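Local atomic coordinates of putative alkaline phosphatase (Pseudomonas fluorescens, PDB entry 4F1V), a protein that binds phosphate with high affinity in the periplasm and probably delivers it to an ABC transporter for import. Residues V138-S143 and D202-Y207; A96-K101 and T206-D211. All blocks are in the same frame, centred on the assembly; numbering follows the deposited sequence. Where two conformers were deposited one is given.

The two interactions lie on successive parts of one chain path and share T206 and Y207; their centres are about 9 Å apart. In interaction 1 strand 204-205 runs parallel to strand 138-142, while on its other side it pairs antiparallel with strand 99-100, the end of the 96-101 segment of interaction 2. N100 joins them: its O lies 2.8 Å from G203 N and its N 2.8 Å from R204 O, probable hydrogen bonds that form a G1 beta bulge. Beyond the strand, 206-211 leads toward the five-stranded sheet. Interaction 1 carries R142 to the hydrogenphosphate directly, whereas the Y207 side chain, common to both, is about 7 Å from it.

Interaction 1. Residues V138-S143 and D202-Y207; sequences VVVYRS and DGRITY. With PI (hydrogenphosphate ion), chain B.
T206 donates its OG1 hydroxyl to V140 O at 2.7 Å, coming from above the carbonyl plane; the group is set by OG1 standing anti to the backbone N (chi1 -166°). The next residue, Y207, accepts at OH the backbone N-H of R142 at 3.2 Å in a nearly straight bond, and T149 OG1 bonds the same hydroxyl. The R142 guanidinium meets the hydrogenphosphate edge-on, O2 near its plane: NH2 binds O2 at 2.8 Å and NH1 binds O3 at 2.9 Å, while E144 bridges NH2. The T206 and Y207 hydroxyls take over where the parallel backbone pairing stops: V138 N binds G203 O, I205 N binds V138 O, and V140 N binds I205 O at 2.9 Å. G203 and R204 both face N100 in a G1 beta bulge, whose first residue has a positive phi (75°) that glycine, lacking a CB, takes without strain. Side chains pack on both faces of the pair. The extended R204 lies beside V138, its CG 3.9 Å from V138 CB, and reaches A197 O with its guanidinium. Opposite, the CG2 methyls of V139 and I205 meet at 4.1 Å. R142 is thus likely to be tightly oriented, and Y207, holding its backbone, probably helps to position it as a second-shell residue.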
ATOM      1  N   VAL A 138      -3.703  13.025 -20.396  0.80  4.85           N
ATOM      2  CA  VAL A 138      -3.765  11.572 -20.504  0.80  4.46           C
ATOM      3  C   VAL A 138      -3.527  10.939 -19.098  0.80  4.48           C
ATOM      4  O   VAL A 138      -2.523  11.237 -18.414  0.80  5.00           O
ATOM      5  CB  VAL A 138      -2.782  11.121 -21.559  0.80  5.10           C
ATOM      6  CG1 VAL A 138      -2.620   9.597 -21.556  0.80  5.73           C
ATOM      7  CG2 VAL A 138      -3.269  11.627 -22.950  0.80  8.89           C
ATOM      8  N   VAL A 139      -4.508  10.130 -18.669  1.00  5.05           N
ATOM      9  CA  VAL A 139      -4.385   9.427 -17.393  1.00  5.23           C
ATOM     10  C   VAL A 139      -3.661   8.078 -17.630  1.00  4.61           C
ATOM     11  O   VAL A 139      -4.034   7.319 -18.501  1.00  5.72           O
ATOM     12  CB  VAL A 139      -5.805   9.185 -16.835  1.00  5.48           C
ATOM     13  CG1 VAL A 139      -5.735   8.249 -15.612  1.00  7.04           C
ATOM     14  CG2 VAL A 139      -6.423  10.534 -16.460  1.00  7.15           C
ATOM     15  N   VAL A 140      -2.670   7.813 -16.782  1.00  4.50           N
ATOM     16  CA  VAL A 140      -1.978   6.523 -16.745  1.00  4.02           C
ATOM     17  C   VAL A 140      -2.425   5.787 -15.470  1.00  3.69           C
ATOM     18  O   VAL A 140      -2.567   6.397 -14.410  1.00  4.56           O
ATOM     19  CB  VAL A 140      -0.434   6.696 -16.734  1.00  4.46           C
ATOM     20  CG1 VAL A 140       0.251   5.330 -16.819  1.00  5.41           C
ATOM     21  CG2 VAL A 140       0.022   7.588 -17.881  1.00  6.42           C
ATOM     22  N   TYR A 141      -2.702   4.494 -15.565  1.00  3.86           N
ATOM     23  CA  TYR A 141      -3.227   3.703 -14.460  1.00  3.46           C
ATOM     24  C   TYR A 141      -2.590   2.312 -14.498  1.00  3.20           C
ATOM     25  O   TYR A 141      -2.009   1.882 -15.472  1.00  4.08           O
ATOM     26  CB  TYR A 141      -4.751   3.657 -14.468  1.00  3.85           C
ATOM     27  CG  TYR A 141      -5.295   2.845 -15.628  1.00  4.50           C
ATOM     28  CD1 TYR A 141      -5.620   1.505 -15.468  1.00  4.63           C
ATOM     29  CD2 TYR A 141      -5.461   3.417 -16.877  1.00  5.08           C
ATOM     30  CE1 TYR A 141      -6.092   0.727 -16.494  1.00  6.18           C
ATOM     31  CE2 TYR A 141      -5.871   2.642 -17.950  1.00  5.87           C
ATOM     32  CZ  TYR A 141      -6.208   1.303 -17.783  1.00  6.24           C
ATOM     33  OH  TYR A 141      -6.665   0.516 -18.834  1.00  8.75           O
ATOM     34  N   ARG A 142      -2.763   1.581 -13.373  1.00  3.50           N
ATOM     35  CA  ARG A 142      -2.188   0.236 -13.248  1.00  3.59           C
ATOM     36  C   ARG A 142      -3.059  -0.802 -13.929  1.00  4.10           C
ATOM     37  O   ARG A 142      -4.255  -0.935 -13.618  1.00  4.28           O
ATOM     38  CB  ARG A 142      -1.984  -0.108 -11.737  1.00  3.70           C
ATOM     39  CG  ARG A 142      -0.870   0.695 -11.097  1.00  3.80           C
ATOM     40  CD  ARG A 142       0.510   0.177 -11.481  1.00  3.94           C
ATOM     41  NE  ARG A 142       0.778  -1.155 -10.929  1.00  3.60           N
ATOM     42  CZ  ARG A 142       1.109  -1.352  -9.654  1.00  3.64           C
ATOM     43  NH1 ARG A 142       1.372  -0.318  -8.835  1.00  3.54           N
ATOM     44  NH2 ARG A 142       1.201  -2.605  -9.201  1.00  4.03           N
ATOM     45  N   SER A 143      -2.455  -1.573 -14.814  1.00  4.36           N
ATOM     46  CA  SER A 143      -3.143  -2.621 -15.521  0.50  4.73           C
ATOM     47  C   SER A 143      -3.613  -3.795 -14.686  1.00  4.95           C
ATOM     48  O   SER A 143      -4.594  -4.447 -15.002  1.00  7.46           O
ATOM     49  CB  SER A 143      -2.214  -3.192 -16.643  0.50  4.91           C
ATOM     50  OG  SER A 143      -1.109  -3.896 -16.092  0.50  4.38           O
ATOM     51  N   ASP A 202       3.550  13.507 -23.488  1.00 10.20           N
ATOM     52  CA  ASP A 202       3.285  14.743 -22.816  1.00  8.25           C
ATOM     53  C   ASP A 202       1.915  14.767 -22.160  1.00  7.13           C
ATOM     54  O   ASP A 202       0.945  14.184 -22.651  1.00  7.50           O
ATOM     55  CB  ASP A 202       3.453  15.943 -23.749  1.00  9.74           C
ATOM     56  CG  ASP A 202       3.663  17.278 -23.093  1.00 10.40           C
ATOM     57  OD1 ASP A 202       3.494  18.312 -23.797  1.00 22.43           O
ATOM     58  OD2 ASP A 202       4.011  17.379 -21.885  1.00 10.29           O
ATOM     59  N   GLY A 203       1.816  15.517 -21.079  1.00  6.13           N
ATOM     60  CA  GLY A 203       0.561  15.802 -20.460  1.00  6.25           C
ATOM     61  C   GLY A 203      -0.074  14.653 -19.650  1.00  5.96           C
ATOM     62  O   GLY A 203      -1.291  14.662 -19.451  1.00  7.52           O
ATOM     63  N   ARG A 204       0.748  13.720 -19.186  1.00  5.53           N
ATOM     64  CA  ARG A 204       0.279  12.529 -18.465  1.00  4.64           C
ATOM     65  C   ARG A 204       0.242  12.755 -16.991  1.00  4.39           C
ATOM     66  O   ARG A 204       1.037  13.534 -16.429  1.00  5.48           O
ATOM     67  CB  ARG A 204       1.146  11.302 -18.869  1.00  5.13           C
ATOM     68  CG  ARG A 204       0.911  10.898 -20.310  1.00  6.30           C
ATOM     69  CD  ARG A 204       1.711   9.693 -20.727  1.00  6.10           C
ATOM     70  NE  ARG A 204       1.371   9.385 -22.137  1.00  6.48           N
ATOM     71  CZ  ARG A 204       1.618   8.212 -22.705  1.00  7.41           C
ATOM     72  NH1 ARG A 204       2.308   7.266 -22.135  1.00  7.49           N
ATOM     73  NH2 ARG A 204       1.159   8.031 -23.911  1.00  7.86           N
ATOM     74  N   ILE A 205      -0.649  12.051 -16.299  1.00  4.19           N
ATOM     75  CA  ILE A 205      -0.827  12.168 -14.852  1.00  3.62           C
ATOM     76  C   ILE A 205      -1.191  10.766 -14.303  1.00  3.88           C
ATOM     77  O   ILE A 205      -1.813   9.975 -14.998  1.00  4.40           O
ATOM     78  CB  ILE A 205      -1.956  13.216 -14.505  1.00  3.95           C
ATOM     79  CG1 ILE A 205      -1.995  13.519 -13.008  1.00  4.46           C
ATOM     80  CG2 ILE A 205      -3.306  12.809 -15.067  1.00  5.00           C
ATOM     81  CD1 ILE A 205      -2.701  14.850 -12.746  1.00  5.96           C
ATOM     82  N   THR A 206      -0.836  10.497 -13.058  1.00  3.59           N
ATOM     83  CA  THR A 206      -1.162   9.193 -12.438  1.00  3.89           C
ATOM     84  C   THR A 206      -1.219   9.353 -10.909  1.00  3.52           C
ATOM     85  O   THR A 206      -1.058  10.449 -10.380  1.00  4.04           O
ATOM     86  CB  THR A 206      -0.136   8.122 -12.882  1.00  4.00           C
ATOM     87  OG1 THR A 206      -0.623   6.815 -12.563  1.00  4.04           O
ATOM     88  CG2 THR A 206       1.199   8.300 -12.236  1.00  3.98           C
ATOM     89  N   TYR A 207      -1.443   8.193 -10.266  1.00  3.53           N
ATOM     90  CA  TYR A 207      -1.390   8.029  -8.823  1.00  3.35           C
ATOM     91  C   TYR A 207      -0.262   7.047  -8.517  1.00  3.39           C
ATOM     92  O   TYR A 207       0.014   6.134  -9.305  1.00  4.09           O
ATOM     93  CB  TYR A 207      -2.756   7.517  -8.272  1.00  3.91           C
ATOM     94  CG  TYR A 207      -3.199   6.218  -8.906  1.00  3.59           C
ATOM     95  CD1 TYR A 207      -2.895   4.996  -8.320  1.00  3.38           C
ATOM     96  CD2 TYR A 207      -3.854   6.217 -10.134  1.00  3.86           C
ATOM     97  CE1 TYR A 207      -3.250   3.788  -8.927  1.00  3.53           C
ATOM     98  CE2 TYR A 207      -4.221   5.009 -10.727  1.00  3.40           C
ATOM     99  CZ  TYR A 207      -3.935   3.808 -10.144  1.00  3.43           C
ATOM    100  OH  TYR A 207      -4.259   2.631 -10.777  1.00  4.40           O
TER
HETATM  101  P    PI B1401       1.222  -2.384  -5.665  1.00  2.78           P
HETATM  102  O1   PI B1401       0.257  -3.524  -5.339  1.00  2.77           O
HETATM  103  O2   PI B1401       2.323  -2.844  -6.623  1.00  3.22           O
HETATM  104  O3   PI B1401       0.455  -1.181  -6.227  1.00  3.08           O
HETATM  105  O4   PI B1401       1.928  -1.954  -4.348  1.00  3.15           O

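Interaction 2. Residues A96-K101 and T206-D211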
ATOM      1  N   ALA A  96       0.789   9.758  -3.938  1.00  3.24           N
ATOM      2  CA  ALA A  96       1.203  10.960  -4.686  1.00  3.09           C
ATOM      3  C   ALA A  96       0.527  10.998  -6.096  1.00  3.29           C
ATOM      4  O   ALA A  96       0.130   9.954  -6.606  1.00  3.46           O
ATOM      5  CB  ALA A  96       2.734  10.938  -4.821  1.00  3.62           C
ATOM      6  N   ILE A  97       0.516  12.202  -6.651  1.00  3.28           N
ATOM      7  CA  ILE A  97      -0.072  12.466  -7.958  1.00  3.17           C
ATOM      8  C   ILE A  97       1.012  13.110  -8.856  1.00  3.61           C
ATOM      9  O   ILE A  97       1.004  14.322  -9.109  1.00  4.16           O
ATOM     10  CB  ILE A  97      -1.326  13.374  -7.846  1.00  3.51           C
ATOM     11  CG1 ILE A  97      -2.356  12.815  -6.844  1.00  4.06           C
ATOM     12  CG2 ILE A  97      -1.988  13.535  -9.232  1.00  4.27           C
ATOM     13  CD1 ILE A  97      -2.928  11.465  -7.123  1.00  4.84           C
ATOM     14  N   PRO A  98       1.982  12.290  -9.327  1.00  3.74           N
ATOM     15  CA  PRO A  98       3.000  12.812 -10.235  1.00  4.31           C
ATOM     16  C   PRO A  98       2.385  13.011 -11.642  1.00  4.16           C
ATOM     17  O   PRO A  98       1.476  12.315 -12.045  1.00  4.50           O
ATOM     18  CB  PRO A  98       4.090  11.746 -10.214  1.00  3.85           C
ATOM     19  CG  PRO A  98       3.282  10.459 -10.010  1.00  4.27           C
ATOM     20  CD  PRO A  98       2.180  10.858  -9.056  1.00  3.67           C
ATOM     21  N   PHE A  99       3.006  13.959 -12.375  1.00  3.98           N
ATOM     22  CA  PHE A  99       2.560  14.256 -13.711  1.00  4.17           C
ATOM     23  C   PHE A  99       3.734  14.736 -14.571  1.00  4.47           C
ATOM     24  O   PHE A  99       4.742  15.201 -14.025  1.00  4.79           O
ATOM     25  CB  PHE A  99       1.411  15.289 -13.723  1.00  4.62           C
ATOM     26  CG  PHE A  99       1.805  16.638 -13.151  1.00  4.42           C
ATOM     27  CD1 PHE A  99       2.343  17.637 -13.950  1.00  4.73           C
ATOM     28  CD2 PHE A  99       1.689  16.921 -11.770  1.00  4.58           C
ATOM     29  CE1 PHE A  99       2.756  18.846 -13.435  1.00  5.03           C
ATOM     30  CE2 PHE A  99       2.111  18.111 -11.255  1.00  5.04           C
ATOM     31  CZ  PHE A  99       2.649  19.096 -12.074  1.00  4.88           C
ATOM     32  N   ASN A 100       3.568  14.643 -15.879  1.00  4.42           N
ATOM     33  CA  ASN A 100       4.541  15.078 -16.854  1.00  5.20           C
ATOM     34  C   ASN A 100       3.942  16.181 -17.724  1.00  4.80           C
ATOM     35  O   ASN A 100       3.300  15.911 -18.740  1.00  5.93           O
ATOM     36  CB  ASN A 100       4.962  13.859 -17.726  1.00  5.53           C
ATOM     37  CG  ASN A 100       5.893  14.260 -18.818  1.00  6.47           C
ATOM     38  OD1 ASN A 100       6.636  15.231 -18.685  1.00  8.49           O
ATOM     39  ND2 ASN A 100       5.845  13.556 -19.936  1.00  8.42           N
ATOM     40  N   LYS A 101       4.131  17.434 -17.296  1.00  5.30           N
ATOM     41  CA  LYS A 101       3.612  18.619 -17.991  1.00  5.00           C
ATOM     42  C   LYS A 101       4.423  19.798 -17.475  1.00  5.53           C
ATOM     43  O   LYS A 101       4.254  20.197 -16.320  1.00  5.91           O
ATOM     44  CB  LYS A 101       2.096  18.808 -17.782  1.00  4.99           C
ATOM     45  CG  LYS A 101       1.500  19.925 -18.613  1.00  6.11           C
ATOM     46  CD  LYS A 101       1.457  19.632 -20.077  1.00  7.11           C
ATOM     47  CE  LYS A 101       0.722  20.740 -20.832  1.00  9.66           C
ATOM     48  NZ  LYS A 101       0.652  20.501 -22.279  1.00 10.63           N
ATOM     49  N   THR A 206      -0.836  10.497 -13.058  1.00  3.59           N
ATOM     50  CA  THR A 206      -1.162   9.193 -12.438  1.00  3.89           C
ATOM     51  C   THR A 206      -1.219   9.353 -10.909  1.00  3.52           C
ATOM     52  O   THR A 206      -1.058  10.449 -10.380  1.00  4.04           O
ATOM     53  CB  THR A 206      -0.136   8.122 -12.882  1.00  4.00           C
ATOM     54  OG1 THR A 206      -0.623   6.815 -12.563  1.00  4.04           O
ATOM     55  CG2 THR A 206       1.199   8.300 -12.236  1.00  3.98           C
ATOM     56  N   TYR A 207      -1.443   8.193 -10.266  1.00  3.53           N
ATOM     57  CA  TYR A 207      -1.390   8.029  -8.823  1.00  3.35           C
ATOM     58  C   TYR A 207      -0.262   7.047  -8.517  1.00  3.39           C
ATOM     59  O   TYR A 207       0.014   6.134  -9.305  1.00  4.09           O
ATOM     60  CB  TYR A 207      -2.756   7.517  -8.272  1.00  3.91           C
ATOM     61  CG  TYR A 207      -3.199   6.218  -8.906  1.00  3.59           C
ATOM     62  CD1 TYR A 207      -2.895   4.996  -8.320  1.00  3.38           C
ATOM     63  CD2 TYR A 207      -3.854   6.217 -10.134  1.00  3.86           C
ATOM     64  CE1 TYR A 207      -3.250   3.788  -8.927  1.00  3.53           C
ATOM     65  CE2 TYR A 207      -4.221   5.009 -10.727  1.00  3.40           C
ATOM     66  CZ  TYR A 207      -3.935   3.808 -10.144  1.00  3.43           C
ATOM     67  OH  TYR A 207      -4.259   2.631 -10.777  1.00  4.40           O
ATOM     68  N   MET A 208       0.432   7.235  -7.368  1.00  3.35           N
ATOM     69  CA  MET A 208       1.733   6.547  -7.242  1.00  3.14           C
ATOM     70  C   MET A 208       2.246   6.491  -5.812  1.00  3.15           C
ATOM     71  O   MET A 208       2.088   7.438  -5.016  1.00  3.57           O
ATOM     72  CB  MET A 208       2.762   7.333  -8.095  1.00  2.99           C
ATOM     73  CG  MET A 208       4.145   6.744  -8.235  1.00  3.24           C
ATOM     74  SD  MET A 208       4.209   5.031  -8.832  1.00  3.82           S
ATOM     75  CE  MET A 208       3.338   5.211 -10.365  1.00  4.43           C
ATOM     76  N   SER A 209       2.953   5.401  -5.531  1.00  3.02           N
ATOM     77  CA  SER A 209       3.827   5.318  -4.369  1.00  3.23           C
ATOM     78  C   SER A 209       4.641   6.608  -4.184  1.00  3.15           C
ATOM     79  O   SER A 209       5.241   7.075  -5.169  1.00  3.49           O
ATOM     80  CB  SER A 209       4.842   4.165  -4.574  1.00  3.70           C
ATOM     81  OG  SER A 209       5.823   4.187  -3.613  1.00  4.25           O
ATOM     82  N   PRO A 210       4.757   7.139  -2.970  1.00  3.13           N
ATOM     83  CA  PRO A 210       5.553   8.355  -2.805  1.00  3.44           C
ATOM     84  C   PRO A 210       7.025   8.110  -3.010  1.00  3.40           C
ATOM     85  O   PRO A 210       7.774   9.062  -3.282  1.00  5.29           O
ATOM     86  CB  PRO A 210       5.196   8.806  -1.386  1.00  4.40           C
ATOM     87  CG  PRO A 210       4.857   7.500  -0.684  1.00  3.97           C
ATOM     88  CD  PRO A 210       4.123   6.693  -1.719  1.00  3.93           C
ATOM     89  N   ASP A 211       7.467   6.865  -2.912  0.70  3.26           N
ATOM     90  CA  ASP A 211       8.869   6.575  -3.294  0.70  3.65           C
ATOM     91  C   ASP A 211       9.072   6.789  -4.784  0.70  4.07           C
ATOM     92  O   ASP A 211       9.816   7.635  -5.255  0.70  6.56           O
ATOM     93  CB  ASP A 211       9.232   5.144  -2.893  0.70  4.51           C
ATOM     94  CG  ASP A 211      10.601   4.761  -3.459  0.70  5.17           C
ATOM     95  OD1 ASP A 211      10.753   3.640  -3.948  0.70  5.67           O
ATOM     96  OD2 ASP A 211      11.510   5.666  -3.427  0.70  7.54           O
TER
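A96 and M208 form a single antiparallel, hydrogen-bonded pair, in which A96 N-H donates a hydrogen bond to M208 O at 2.9 Å. The return bond, M208 N to A96 O, is strongly bent (125°) and weak, but A96 O also receives a CA-H contact from Y207. Two residues on, T206 N binds P98 O at 3.1 Å. This bond is not matched by one from P98, since proline has no N-H; its CD lies 3.5 Å from T206 O instead, and the CA-H of I97 approaches that oxygen too. The two segments continue, with one isolated bridge, past the 99-100/204-205 strand pair; P210 packs on T93 and S94 of strand 85-94 in the other sheet, an arrangement consistent with a connection between the lobes of a venus flytrap binding protein. The rigid proline ring suits this buried site as a compact apolar wedge: its CG touches T206 CG2 at 3.7 Å, and its CD meets M208 CB at 3.7 Å. An alanine in place of P98 would probably open a gap beside T206 CG2 and M208 CB, both left without the ring carbons they pack on. I97 contributes CD1, which touches Y207 CB at 4.1 Å. A96 is small enough for its CB to fit against M208 O at 3.6 Å, while the M208 side chain leads away and touches V194 and M195 of helix 190-198.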